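Local coordinates for unknown protein (Arabidopsis thaliana, PDB 2GM3) that binds AMP and belongs to the universal stress protein family, although its cellular role is not established, at residues A[27-32]-A[162-167]. Residues are numbered along the deposited sequence; the frame is centred on the assembly and turned at random.
Sequences CKRAFE and KRNADE. With AMP (adenosine monophosphate), chain G.
A side-on salt bridge joins Arg29 to Glu167: NE gives a nearly straight bond to OE1 at 2.7 Å, almost within the guanidinium plane. The NH2 bond to OE2 (3.0 Å) is less straight, OE2 lying somewhat out of the guanidinium plane and NH2 well out of the carboxylate plane. Arginine suits the site because its flat head offers two N-H groups to one carboxylate; its chain, bent at chi2 and chi3, presents the NE/NH2 edge to Glu167. NH1 lies 3.5 Å from Glu32 OE1, completing a salt-bridge network. Glutamate suits position 167 because its chain, extended beyond CG, brings both oxygens to the arginine, while OE1, meeting NE on its syn lone pair, keeps the anti one for Asn164 N (2.9 Å). With a leucine at Arg29, Glu167 and Glu32 would probably both lose the positive charge they share.

Asn164 ND2 sits over one guanidinium face, toward its rim, with the amide nearly parallel (10°); ND2 and NE are both donors, so this is packing. Arg29 CG rests 3.8 Å from Lys162 O.

The contact ties the Arg29 side of helix 25-39, which also packs against helix 81-99 and strand 127-132, to the loop leaving strand 158-162, outermost in this chain's parallel sheet.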
loop_
_atom_site.group_PDB
_atom_site.type_symbol
_atom_site.label_atom_id
_atom_site.label_comp_id
_atom_site.label_asym_id
_atom_site.label_seq_id
_atom_site.Cartn_x
_atom_site.Cartn_y
_atom_site.Cartn_z
ATOM N N CYS A 27 0.497 13.474 -1.491
ATOM C CA CYS A 27 -0.260 12.724 -2.477
ATOM C C CYS A 27 0.440 12.833 -3.814
ATOM O O CYS A 27 0.329 11.946 -4.629
ATOM C CB CYS A 27 -1.715 13.173 -2.558
ATOM S SG CYS A 27 -1.992 14.666 -3.574
ATOM N N LYS A 28 1.199 13.887 -4.020
ATOM C CA LYS A 28 1.951 14.053 -5.225
ATOM C C LYS A 28 3.071 13.022 -5.251
ATOM O O LYS A 28 3.282 12.318 -6.263
ATOM C CB LYS A 28 2.541 15.465 -5.285
ATOM C CG LYS A 28 2.960 15.892 -6.690
ATOM C CD LYS A 28 3.583 17.310 -6.724
ATOM C CE LYS A 28 4.478 17.454 -7.943
ATOM N NZ LYS A 28 4.901 18.880 -8.183
ATOM N N ARG A 29 3.803 12.948 -4.143
ATOM C CA ARG A 29 4.836 11.958 -3.984
ATOM C C ARG A 29 4.247 10.563 -4.155
ATOM O O ARG A 29 4.796 9.728 -4.889
ATOM C CB ARG A 29 5.528 12.101 -2.617
ATOM C CG ARG A 29 6.465 10.956 -2.316
ATOM C CD ARG A 29 7.574 10.888 -3.390
ATOM N NE ARG A 29 8.115 12.213 -3.619
ATOM C CZ ARG A 29 8.425 12.704 -4.804
ATOM N NH1 ARG A 29 8.276 11.963 -5.904
ATOM N NH2 ARG A 29 8.881 13.942 -4.884
ATOM N N ALA A 30 3.104 10.342 -3.504
ATOM C CA ALA A 30 2.408 9.067 -3.590
ATOM C C ALA A 30 2.071 8.669 -5.035
ATOM O O ALA A 30 2.295 7.531 -5.441
ATOM C CB ALA A 30 1.158 9.126 -2.773
ATOM N N PHE A 31 1.513 9.616 -5.780
ATOM C CA PHE A 31 1.165 9.407 -7.179
ATOM C C PHE A 31 2.414 9.165 -8.017
ATOM O O PHE A 31 2.483 8.194 -8.739
ATOM C CB PHE A 31 0.462 10.639 -7.714
ATOM C CG PHE A 31 0.124 10.574 -9.171
ATOM C CD1 PHE A 31 -1.083 9.996 -9.591
ATOM C CD2 PHE A 31 0.957 11.191 -10.120
ATOM C CE1 PHE A 31 -1.409 9.968 -10.934
ATOM C CE2 PHE A 31 0.617 11.186 -11.466
ATOM C CZ PHE A 31 -0.571 10.581 -11.874
ATOM N N GLU A 32 3.396 10.038 -7.920
ATOM C CA GLU A 32 4.596 9.881 -8.741
ATOM C C GLU A 32 5.357 8.587 -8.452
ATOM O O GLU A 32 5.870 7.952 -9.351
ATOM C CB GLU A 32 5.542 11.074 -8.596
ATOM C CG GLU A 32 4.831 12.355 -9.025
ATOM C CD GLU A 32 5.738 13.547 -9.216
ATOM O OE1 GLU A 32 6.793 13.648 -8.542
ATOM O OE2 GLU A 32 5.352 14.396 -10.055
ATOM N N LYS A 162 5.085 7.776 2.137
ATOM C CA LYS A 162 5.508 8.949 2.873
ATOM C C LYS A 162 6.403 9.766 1.990
ATOM O O LYS A 162 6.910 9.264 1.006
ATOM C CB LYS A 162 6.291 8.585 4.126
ATOM C CG LYS A 162 5.420 8.004 5.230
ATOM C CD LYS A 162 6.297 7.287 6.275
ATOM C CE LYS A 162 5.470 6.398 7.208
ATOM N NZ LYS A 162 6.230 5.098 7.537
ATOM N N ARG A 163 6.603 11.031 2.340
ATOM C CA ARG A 163 7.354 11.965 1.526
ATOM C C ARG A 163 8.828 11.712 1.691
ATOM O O ARG A 163 9.249 11.129 2.685
ATOM C CB ARG A 163 7.021 13.403 1.942
ATOM C CG ARG A 163 5.553 13.782 1.610
ATOM C CD ARG A 163 5.083 15.009 2.334
ATOM N NE ARG A 163 5.234 14.831 3.757
ATOM C CZ ARG A 163 4.709 15.644 4.647
ATOM N NH1 ARG A 163 3.991 16.694 4.234
ATOM N NH2 ARG A 163 4.913 15.417 5.937
ATOM N N ASN A 164 9.622 12.141 0.716
ATOM C CA ASN A 164 11.070 12.125 0.859
ATOM C C ASN A 164 11.460 13.089 1.959
ATOM O O ASN A 164 10.783 14.078 2.200
ATOM C CB ASN A 164 11.760 12.522 -0.463
ATOM C CG ASN A 164 11.412 11.572 -1.628
ATOM O OD1 ASN A 164 11.087 10.395 -1.415
ATOM N ND2 ASN A 164 11.479 12.082 -2.857
ATOM N N ALA A 165 12.568 12.804 2.628
ATOM C CA ALA A 165 13.090 13.687 3.654
ATOM C C ALA A 165 13.252 15.116 3.130
ATOM O O ALA A 165 12.993 16.092 3.851
ATOM C CB ALA A 165 14.441 13.167 4.171
ATOM N N ASP A 166 13.688 15.242 1.879
ATOM C CA ASP A 166 14.082 16.557 1.363
ATOM C C ASP A 166 12.897 17.390 0.877
ATOM O O ASP A 166 13.073 18.528 0.444
ATOM C CB ASP A 166 15.181 16.456 0.283
ATOM C CG ASP A 166 14.686 15.796 -1.009
ATOM O OD1 ASP A 166 15.505 15.619 -1.947
ATOM O OD2 ASP A 166 13.481 15.468 -1.088
ATOM N N GLU A 167 11.696 16.832 0.946
ATOM C CA GLU A 167 10.496 17.586 0.596
ATOM C C GLU A 167 9.515 17.652 1.762
ATOM O O GLU A 167 8.421 18.167 1.623
ATOM C CB GLU A 167 9.813 16.985 -0.630
ATOM C CG GLU A 167 9.242 15.633 -0.344
ATOM C CD GLU A 167 8.648 14.957 -1.542
ATOM O OE1 GLU A 167 8.527 13.713 -1.462
ATOM O OE2 GLU A 167 8.318 15.656 -2.543
HETATM P P AMP G . -2.403 11.871 6.287
HETATM O O1P AMP G . -3.512 12.713 6.577
HETATM O O2P AMP G . -1.088 12.557 6.285
HETATM O O3P AMP G . -2.328 10.595 6.975
HETATM O "O5'" AMP G . -2.529 11.392 4.773
HETATM C "C5'" AMP G . -2.454 12.334 3.726
HETATM C "C4'" AMP G . -3.054 11.654 2.525
HETATM O "O4'" AMP G . -4.495 11.427 2.691
HETATM C "C3'" AMP G . -2.928 12.472 1.270
HETATM O "O3'" AMP G . -1.602 12.234 0.716
HETATM C "C2'" AMP G . -4.008 11.843 0.404
HETATM O "O2'" AMP G . -3.475 10.669 -0.211
HETATM C "C1'" AMP G . -5.097 11.476 1.406
HETATM N N9 AMP G . -6.019 12.621 1.537
HETATM C C8 AMP G . -6.014 13.595 2.476
HETATM N N7 AMP G . -7.022 14.450 2.231
HETATM C C5 AMP G . -7.692 13.999 1.163
HETATM C C6 AMP G . -8.816 14.420 0.447
HETATM N N6 AMP G . -9.501 15.505 0.760
HETATM N N1 AMP G . -9.202 13.705 -0.603
HETATM C C2 AMP G . -8.571 12.618 -0.998
HETATM N N3 AMP G . -7.505 12.171 -0.350
HETATM C C4 AMP G . -7.050 12.838 0.727
#